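Local coordinates for putative major capsid protein (Cafeteriavirus-dependent mavirus, PDB 6G44) that probably builds the icosahedral shell of the virophage particle as its double jelly-roll major capsid protein, three copies of which associate into a trimer, at residues 154-159 / 245-250; 287-292 / 477-482. All coordinates share one frame; numbering follows the deposited sequence.

Two loop-closing contacts of a double jelly-roll chain illustrate how one polypeptide is tied at distant points. From the N terminus, contact 1 comes first: the loop between helix 136-142 and strand 183-186 reaches the loop between strands 242-244 and 258-273, closing an excursion that includes strands 183-186, 195-205 and 222-235. Only after that closure does contact 2 open, pairing strand 286-305 with strand 464-482 and enclosing a longer excursion with the four-stranded sheet 319-328, 355-363, 366-369 and 448-457. The contacts therefore stand in series, neither nested nor crossed. Their centres lie about 43 Å apart on opposite sides of the chain's centre, yet both adjoin the second subunit.

Contact 1: 154-159 / 245-250; sequences IKAVSM and ADDVKL. With SO4 (sulfate ion), chain P.
Asp247 lays its carboxylate against the start of the turn 155-158, across the CB of Lys155, with OD2 3.6 Å from that CB. Its CG sits in the crowded position between backbone N and carbonyl carbon (chi1 65°), which carries the group over to segment 154-159. There OD1 accepts the N-H of Ala156 at 3.0 Å, a nearly straight bond reaching the oxygen from above the carboxylate plane; Gln95 NE2 is a second donor to OD1. Asp246 works differently. Its CG lies anti to the carbonyl carbon (chi1 -62°), and OD2 receives Ile154 N at 2.9 Å through the anti lone pair, while OD1 forms a salt bridge with Lys346. The backbone of Asp246 answers: its N donates to Ile154 O at 2.7 Å, nearly along the C=O axis, so both polar backbone atoms of Ile154 are gripped by one residue. Lys155 crosses Asp247 at about a right angle and leads away, bent at chi3 (-60°), to put NZ 2.9 Å from O1 of a sulfate, probably from the crystallisation liquor. Thr167 and Lys93 of the second subunit also bind this anion. Turn 245-248 is thus fastened to turn 155-158 and the residue before it by two carboxylate-to-N-H bonds and one backbone bond. The Lys346 salt bridge would favour an ionised Asp246, and the Ala156 and Gln95 donors probably an ionised Asp247.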
ATOM      1  N   ILE C 154       7.753   9.547 -21.352  1.00 12.22           N
ATOM      2  CA  ILE C 154       8.522   8.752 -20.396  1.00 11.95           C
ATOM      3  C   ILE C 154       9.983   8.940 -20.730  1.00 12.71           C
ATOM      4  O   ILE C 154      10.363   8.853 -21.907  1.00 12.28           O
ATOM      5  CB  ILE C 154       8.156   7.255 -20.523  1.00 11.61           C
ATOM      6  CG1 ILE C 154       6.719   7.015 -20.076  1.00 11.72           C
ATOM      7  CG2 ILE C 154       9.128   6.384 -19.745  1.00 11.85           C
ATOM      8  CD1 ILE C 154       6.117   5.704 -20.576  1.00 11.47           C
ATOM      9  N   LYS C 155      10.817   9.220 -19.740  1.00 13.08           N
ATOM     10  CA  LYS C 155      12.262   9.416 -19.951  1.00 13.59           C
ATOM     11  C   LYS C 155      13.051   8.664 -18.912  1.00 14.55           C
ATOM     12  O   LYS C 155      12.691   8.660 -17.726  1.00 14.78           O
ATOM     13  CB  LYS C 155      12.624  10.893 -19.868  1.00 14.32           C
ATOM     14  CG  LYS C 155      11.906  11.765 -20.888  1.00 15.05           C
ATOM     15  CD  LYS C 155      12.436  13.208 -20.907  1.00 15.84           C
ATOM     16  CE  LYS C 155      12.284  13.919 -19.566  1.00 16.57           C
ATOM     17  NZ  LYS C 155      12.671  15.360 -19.691  1.00 17.71           N
ATOM     18  N   ALA C 156      14.135   8.010 -19.331  1.00 13.71           N
ATOM     19  CA  ALA C 156      15.016   7.318 -18.385  1.00 14.85           C
ATOM     20  C   ALA C 156      15.717   8.229 -17.379  1.00 15.26           C
ATOM     21  O   ALA C 156      16.137   7.766 -16.351  1.00 16.80           O
ATOM     22  CB  ALA C 156      16.038   6.450 -19.136  1.00 15.89           C
ATOM     23  N   VAL C 157      15.824   9.516 -17.682  1.00 16.53           N
ATOM     24  CA  VAL C 157      16.383  10.460 -16.709  1.00 17.25           C
ATOM     25  C   VAL C 157      15.455  10.725 -15.526  1.00 17.97           C
ATOM     26  O   VAL C 157      15.893  11.286 -14.531  1.00 19.71           O
ATOM     27  CB  VAL C 157      16.801  11.806 -17.340  1.00 18.45           C
ATOM     28  CG1 VAL C 157      17.927  11.583 -18.359  1.00 19.81           C
ATOM     29  CG2 VAL C 157      15.632  12.560 -17.947  1.00 18.55           C
ATOM     30  N   SER C 158      14.181  10.353 -15.649  1.00 16.61           N
ATOM     31  CA  SER C 158      13.158  10.644 -14.629  1.00 17.19           C
ATOM     32  C   SER C 158      12.840   9.428 -13.804  1.00 16.78           C
ATOM     33  O   SER C 158      12.859   8.304 -14.295  1.00 16.50           O
ATOM     34  CB  SER C 158      11.861  11.071 -15.325  1.00 18.77           C
ATOM     35  OG  SER C 158      12.082  12.123 -16.238  1.00 20.98           O
ATOM     36  N   MET C 159      12.531   9.627 -12.530  1.00 14.98           N
ATOM     37  CA  MET C 159      12.289   8.487 -11.665  1.00 15.86           C
ATOM     38  C   MET C 159      10.935   7.827 -11.837  1.00 14.26           C
ATOM     39  O   MET C 159      10.798   6.618 -11.589  1.00 15.02           O
ATOM     40  CB  MET C 159      12.483   8.895 -10.208  1.00 18.63           C
ATOM     41  CG  MET C 159      13.884   9.414  -9.883  1.00 21.75           C
ATOM     42  SD  MET C 159      15.259   8.294 -10.185  1.00 29.13           S
ATOM     43  CE  MET C 159      14.568   6.742  -9.672  1.00 29.23           C
ATOM     44  N   ALA C 245      10.894   4.524 -24.335  1.00 11.31           N
ATOM     45  CA  ALA C 245      11.054   5.837 -23.717  1.00 12.01           C
ATOM     46  C   ALA C 245      11.312   6.923 -24.764  1.00 12.69           C
ATOM     47  O   ALA C 245      11.977   6.695 -25.786  1.00 13.11           O
ATOM     48  CB  ALA C 245      12.170   5.826 -22.704  1.00 12.05           C
ATOM     49  N   ASP C 246      10.759   8.096 -24.497  1.00 12.39           N
ATOM     50  CA  ASP C 246      10.835   9.234 -25.407  1.00 14.10           C
ATOM     51  C   ASP C 246      12.200   9.870 -25.493  1.00 14.87           C
ATOM     52  O   ASP C 246      12.371  10.732 -26.355  1.00 17.85           O
ATOM     53  CB  ASP C 246       9.733  10.230 -25.035  1.00 14.49           C
ATOM     54  CG  ASP C 246       8.364   9.610 -25.190  1.00 15.36           C
ATOM     55  OD1 ASP C 246       7.921   9.459 -26.370  1.00 17.63           O
ATOM     56  OD2 ASP C 246       7.760   9.159 -24.180  1.00 13.54           O
ATOM     57  N   ASP C 247      13.156   9.471 -24.647  1.00 14.21           N
ATOM     58  CA  ASP C 247      14.528   9.958 -24.737  1.00 14.48           C
ATOM     59  C   ASP C 247      15.519   8.967 -25.341  1.00 14.84           C
ATOM     60  O   ASP C 247      16.724   9.253 -25.341  1.00 17.23           O
ATOM     61  CB  ASP C 247      15.028  10.568 -23.420  1.00 14.77           C
ATOM     62  CG  ASP C 247      15.146   9.590 -22.250  1.00 16.07           C
ATOM     63  OD1 ASP C 247      14.588   8.462 -22.297  1.00 15.02           O
ATOM     64  OD2 ASP C 247      15.810  10.005 -21.247  1.00 16.88           O
ATOM     65  N   VAL C 248      15.038   7.870 -25.927  1.00 14.03           N
ATOM     66  CA  VAL C 248      15.902   7.035 -26.773  1.00 14.21           C
ATOM     67  C   VAL C 248      16.185   7.834 -28.044  1.00 14.64           C
ATOM     68  O   VAL C 248      15.281   8.380 -28.651  1.00 16.14           O
ATOM     69  CB  VAL C 248      15.251   5.686 -27.143  1.00 13.57           C
ATOM     70  CG1 VAL C 248      16.150   4.854 -28.071  1.00 13.71           C
ATOM     71  CG2 VAL C 248      14.951   4.880 -25.875  1.00 13.78           C
ATOM     72  N   LYS C 249      17.450   7.878 -28.431  1.00 16.67           N
ATOM     73  CA  LYS C 249      17.851   8.652 -29.606  1.00 17.85           C
ATOM     74  C   LYS C 249      17.738   7.808 -30.883  1.00 17.68           C
ATOM     75  O   LYS C 249      17.962   6.581 -30.876  1.00 17.10           O
ATOM     76  CB  LYS C 249      19.267   9.158 -29.433  1.00 20.55           C
ATOM     77  CG  LYS C 249      19.450  10.118 -28.265  1.00 23.48           C
ATOM     78  CD  LYS C 249      20.893  10.591 -28.136  1.00 27.93           C
ATOM     79  CE  LYS C 249      21.018  11.684 -27.082  1.00 31.31           C
ATOM     80  NZ  LYS C 249      22.437  11.955 -26.709  1.00 35.54           N
ATOM     81  N   LEU C 250      17.406   8.500 -31.974  1.00 18.21           N
ATOM     82  CA  LEU C 250      17.162   7.900 -33.274  1.00 19.49           C
ATOM     83  C   LEU C 250      18.371   8.071 -34.197  1.00 21.13           C
ATOM     84  O   LEU C 250      19.094   9.068 -34.116  1.00 21.42           O
ATOM     85  CB  LEU C 250      15.956   8.569 -33.940  1.00 20.34           C
ATOM     86  CG  LEU C 250      14.555   8.292 -33.360  1.00 21.58           C
ATOM     87  CD1 LEU C 250      13.591   9.449 -33.616  1.00 23.15           C
ATOM     88  CD2 LEU C 250      13.983   7.019 -33.954  1.00 21.59           C
TER
HETATM   89  S   SO4 P 602      11.467  16.742 -16.573  1.00 23.40           S
HETATM   90  O1  SO4 P 602      11.343  17.264 -17.947  1.00 25.47           O
HETATM   91  O2  SO4 P 602      11.539  17.864 -15.597  1.00 23.70           O
HETATM   92  O3  SO4 P 602      10.330  15.851 -16.217  1.00 26.60           O
HETATM   93  O4  SO4 P 602      12.719  15.926 -16.569  1.00 26.80           O

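Contact 2: 287-292 / 477-482; sequences IYNTPL and DNLTYS
An antiparallel strand pair in a jelly-roll sheet, 287-289 against 478-482, forms this buried contact. Tyr288 and Thr480 are its hydrogen-bonded pair: Tyr288 N reaches Thr480 O at 2.8 Å, and Thr480 N returns to Tyr288 O at 2.9 Å, both in the carbonyl plane. Where the strand is interrupted after Asn289, Thr290 N donates to Asn478 O. Asn478, its CG anti to the backbone N (chi1 -176°), sends ND2 back to Thr290 O at 3.0 Å, the acceptor close to the amide plane. Thr290 holds OG1 in the crowded position (chi1 56°), where it is hydrogen-bonded to Thr480 OG1 at 2.8 Å, either hydroxyl being able to donate, the two side chains crossing at about a right angle. On the face of Ile287 and Leu479, CG2 of Ile287 meets CD1 of Leu479 at 3.6 Å, and CG1 of Ile287 lies alongside Tyr481; Leu11 of the third subunit packs on both aliphatic residues. The Tyr288 ring turns its edge to Thr480 O, and its hydroxyl, bonded to Pro221 O, shares a water with Ser482 OG. Amide and hydroxyl groups thus carry the polar pairing through the interruption, whereas the face of Ile287, Leu479 and Tyr481 joins the trimer interface.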
ATOM      1  N   ILE C 287     -25.523 -17.889 -11.673  1.00 13.27           N
ATOM      2  CA  ILE C 287     -25.563 -16.472 -12.121  1.00 13.97           C
ATOM      3  C   ILE C 287     -24.141 -15.869 -12.065  1.00 13.18           C
ATOM      4  O   ILE C 287     -23.403 -16.091 -11.094  1.00 13.85           O
ATOM      5  CB  ILE C 287     -26.500 -15.668 -11.217  1.00 14.26           C
ATOM      6  CG1 ILE C 287     -27.917 -16.255 -11.293  1.00 14.83           C
ATOM      7  CG2 ILE C 287     -26.492 -14.194 -11.599  1.00 15.02           C
ATOM      8  CD1 ILE C 287     -28.914 -15.687 -10.315  1.00 15.97           C
ATOM      9  N   TYR C 288     -23.745 -15.162 -13.130  1.00 12.72           N
ATOM     10  CA  TYR C 288     -22.421 -14.492 -13.240  1.00 13.06           C
ATOM     11  C   TYR C 288     -22.641 -13.013 -13.508  1.00 12.88           C
ATOM     12  O   TYR C 288     -23.442 -12.628 -14.346  1.00 12.50           O
ATOM     13  CB  TYR C 288     -21.596 -15.056 -14.395  1.00 12.85           C
ATOM     14  CG  TYR C 288     -21.330 -16.532 -14.264  1.00 12.39           C
ATOM     15  CD1 TYR C 288     -22.316 -17.440 -14.613  1.00 12.66           C
ATOM     16  CD2 TYR C 288     -20.119 -17.020 -13.781  1.00 12.75           C
ATOM     17  CE1 TYR C 288     -22.103 -18.801 -14.465  1.00 12.56           C
ATOM     18  CE2 TYR C 288     -19.895 -18.383 -13.620  1.00 12.81           C
ATOM     19  CZ  TYR C 288     -20.912 -19.255 -13.955  1.00 12.61           C
ATOM     20  OH  TYR C 288     -20.723 -20.602 -13.812  1.00 13.09           O
ATOM     21  N   ASN C 289     -21.875 -12.190 -12.792  1.00 13.69           N
ATOM     22  CA  ASN C 289     -21.866 -10.749 -13.010  1.00 13.96           C
ATOM     23  C   ASN C 289     -20.968 -10.487 -14.229  1.00 13.48           C
ATOM     24  O   ASN C 289     -19.793 -10.842 -14.228  1.00 13.37           O
ATOM     25  CB  ASN C 289     -21.293 -10.061 -11.751  1.00 15.40           C
ATOM     26  CG  ASN C 289     -21.631  -8.587 -11.679  1.00 19.26           C
ATOM     27  OD1 ASN C 289     -22.107  -8.010 -12.615  1.00 21.82           O
ATOM     28  ND2 ASN C 289     -21.462  -8.010 -10.500  1.00 24.01           N
ATOM     29  N   THR C 290     -21.546  -9.934 -15.292  1.00 13.40           N
ATOM     30  CA  THR C 290     -20.858  -9.751 -16.568  1.00 13.99           C
ATOM     31  C   THR C 290     -21.212  -8.377 -17.138  1.00 14.57           C
ATOM     32  O   THR C 290     -21.962  -8.276 -18.106  1.00 13.96           O
ATOM     33  CB  THR C 290     -21.206 -10.891 -17.572  1.00 13.73           C
ATOM     34  OG1 THR C 290     -22.623 -10.947 -17.733  1.00 13.47           O
ATOM     35  CG2 THR C 290     -20.691 -12.204 -17.063  1.00 14.33           C
ATOM     36  N   PRO C 291     -20.642  -7.306 -16.549  1.00 15.04           N
ATOM     37  CA  PRO C 291     -20.989  -5.938 -16.971  1.00 14.43           C
ATOM     38  C   PRO C 291     -20.863  -5.698 -18.460  1.00 13.61           C
ATOM     39  O   PRO C 291     -19.966  -6.240 -19.094  1.00 13.51           O
ATOM     40  CB  PRO C 291     -19.981  -5.067 -16.220  1.00 15.09           C
ATOM     41  CG  PRO C 291     -19.411  -5.902 -15.139  1.00 15.97           C
ATOM     42  CD  PRO C 291     -19.599  -7.337 -15.502  1.00 15.77           C
ATOM     43  N   LEU C 292     -21.773  -4.890 -19.005  1.00 13.12           N
ATOM     44  CA  LEU C 292     -21.772  -4.567 -20.433  1.00 14.11           C
ATOM     45  C   LEU C 292     -21.312  -3.115 -20.644  1.00 13.90           C
ATOM     46  O   LEU C 292     -21.956  -2.178 -20.195  1.00 14.55           O
ATOM     47  CB  LEU C 292     -23.188  -4.758 -20.987  1.00 15.59           C
ATOM     48  CG  LEU C 292     -23.359  -4.536 -22.478  1.00 18.13           C
ATOM     49  CD1 LEU C 292     -22.559  -5.555 -23.275  1.00 19.62           C
ATOM     50  CD2 LEU C 292     -24.847  -4.635 -22.790  1.00 19.69           C
ATOM     51  N   ASP C 477     -25.283  -2.839 -15.734  1.00 14.23           N
ATOM     52  CA  ASP C 477     -25.374  -4.072 -14.950  1.00 15.19           C
ATOM     53  C   ASP C 477     -26.034  -5.132 -15.851  1.00 15.07           C
ATOM     54  O   ASP C 477     -27.064  -4.890 -16.483  1.00 15.63           O
ATOM     55  CB  ASP C 477     -26.184  -3.840 -13.685  1.00 15.52           C
ATOM     56  CG  ASP C 477     -25.535  -2.809 -12.732  1.00 16.26           C
ATOM     57  OD1 ASP C 477     -24.325  -2.541 -12.834  1.00 18.80           O
ATOM     58  OD2 ASP C 477     -26.234  -2.307 -11.862  1.00 16.19           O
ATOM     59  N   ASN C 478     -25.405  -6.296 -15.912  1.00 14.29           N
ATOM     60  CA  ASN C 478     -25.737  -7.316 -16.894  1.00 14.54           C
ATOM     61  C   ASN C 478     -25.311  -8.646 -16.312  1.00 14.00           C
ATOM     62  O   ASN C 478     -24.200  -8.786 -15.792  1.00 13.94           O
ATOM     63  CB  ASN C 478     -25.011  -7.012 -18.176  1.00 14.90           C
ATOM     64  CG  ASN C 478     -25.364  -7.952 -19.292  1.00 15.97           C
ATOM     65  OD1 ASN C 478     -26.520  -8.033 -19.677  1.00 17.49           O
ATOM     66  ND2 ASN C 478     -24.370  -8.623 -19.845  1.00 16.74           N
ATOM     67  N   LEU C 479     -26.202  -9.634 -16.389  1.00 13.73           N
ATOM     68  CA  LEU C 479     -25.927 -10.946 -15.811  1.00 14.15           C
ATOM     69  C   LEU C 479     -25.953 -12.018 -16.869  1.00 13.75           C
ATOM     70  O   LEU C 479     -26.738 -11.936 -17.813  1.00 15.19           O
ATOM     71  CB  LEU C 479     -26.951 -11.308 -14.773  1.00 14.79           C
ATOM     72  CG  LEU C 479     -27.077 -10.428 -13.540  1.00 17.47           C
ATOM     73  CD1 LEU C 479     -28.054 -11.041 -12.536  1.00 18.32           C
ATOM     74  CD2 LEU C 479     -25.766 -10.066 -12.884  1.00 18.09           C
ATOM     75  N   THR C 480     -25.080 -13.005 -16.696  1.00 13.11           N
ATOM     76  CA  THR C 480     -25.072 -14.218 -17.509  1.00 13.35           C
ATOM     77  C   THR C 480     -25.622 -15.359 -16.647  1.00 13.38           C
ATOM     78  O   THR C 480     -25.284 -15.518 -15.462  1.00 13.18           O
ATOM     79  CB  THR C 480     -23.651 -14.488 -18.017  1.00 13.49           C
ATOM     80  OG1 THR C 480     -23.296 -13.429 -18.919  1.00 13.94           O
ATOM     81  CG2 THR C 480     -23.566 -15.836 -18.765  1.00 13.82           C
ATOM     82  N   TYR C 481     -26.493 -16.171 -17.264  1.00 13.92           N
ATOM     83  CA  TYR C 481     -27.169 -17.281 -16.589  1.00 14.31           C
ATOM     84  C   TYR C 481     -26.756 -18.592 -17.239  1.00 14.51           C
ATOM     85  O   TYR C 481     -26.817 -18.740 -18.470  1.00 14.96           O
ATOM     86  CB  TYR C 481     -28.685 -17.133 -16.684  1.00 14.58           C
ATOM     87  CG  TYR C 481     -29.202 -15.846 -16.114  1.00 14.87           C
ATOM     88  CD1 TYR C 481     -29.272 -14.704 -16.899  1.00 15.62           C
ATOM     89  CD2 TYR C 481     -29.583 -15.756 -14.781  1.00 15.42           C
ATOM     90  CE1 TYR C 481     -29.734 -13.507 -16.373  1.00 15.76           C
ATOM     91  CE2 TYR C 481     -30.030 -14.566 -14.256  1.00 16.41           C
ATOM     92  CZ  TYR C 481     -30.105 -13.449 -15.060  1.00 16.33           C
ATOM     93  OH  TYR C 481     -30.577 -12.280 -14.496  1.00 18.04           O
ATOM     94  N   SER C 482     -26.312 -19.523 -16.403  1.00 14.50           N
ATOM     95  CA  SER C 482     -25.918 -20.862 -16.833  1.00 14.14           C
ATOM     96  C   SER C 482     -26.988 -21.837 -16.348  1.00 14.00           C
ATOM     97  O   SER C 482     -27.095 -22.061 -15.148  1.00 14.43           O
ATOM     98  CB  SER C 482     -24.566 -21.213 -16.215  1.00 13.98           C
ATOM     99  OG  SER C 482     -24.227 -22.583 -16.441  1.00 14.61           O
TER
HETATM  100  O   HOH W   1     -21.400 -22.201 -15.976  1.00 14.79           O
HETATM  101  O   HOH W   2     -22.930  -6.197 -14.235  1.00 23.41           O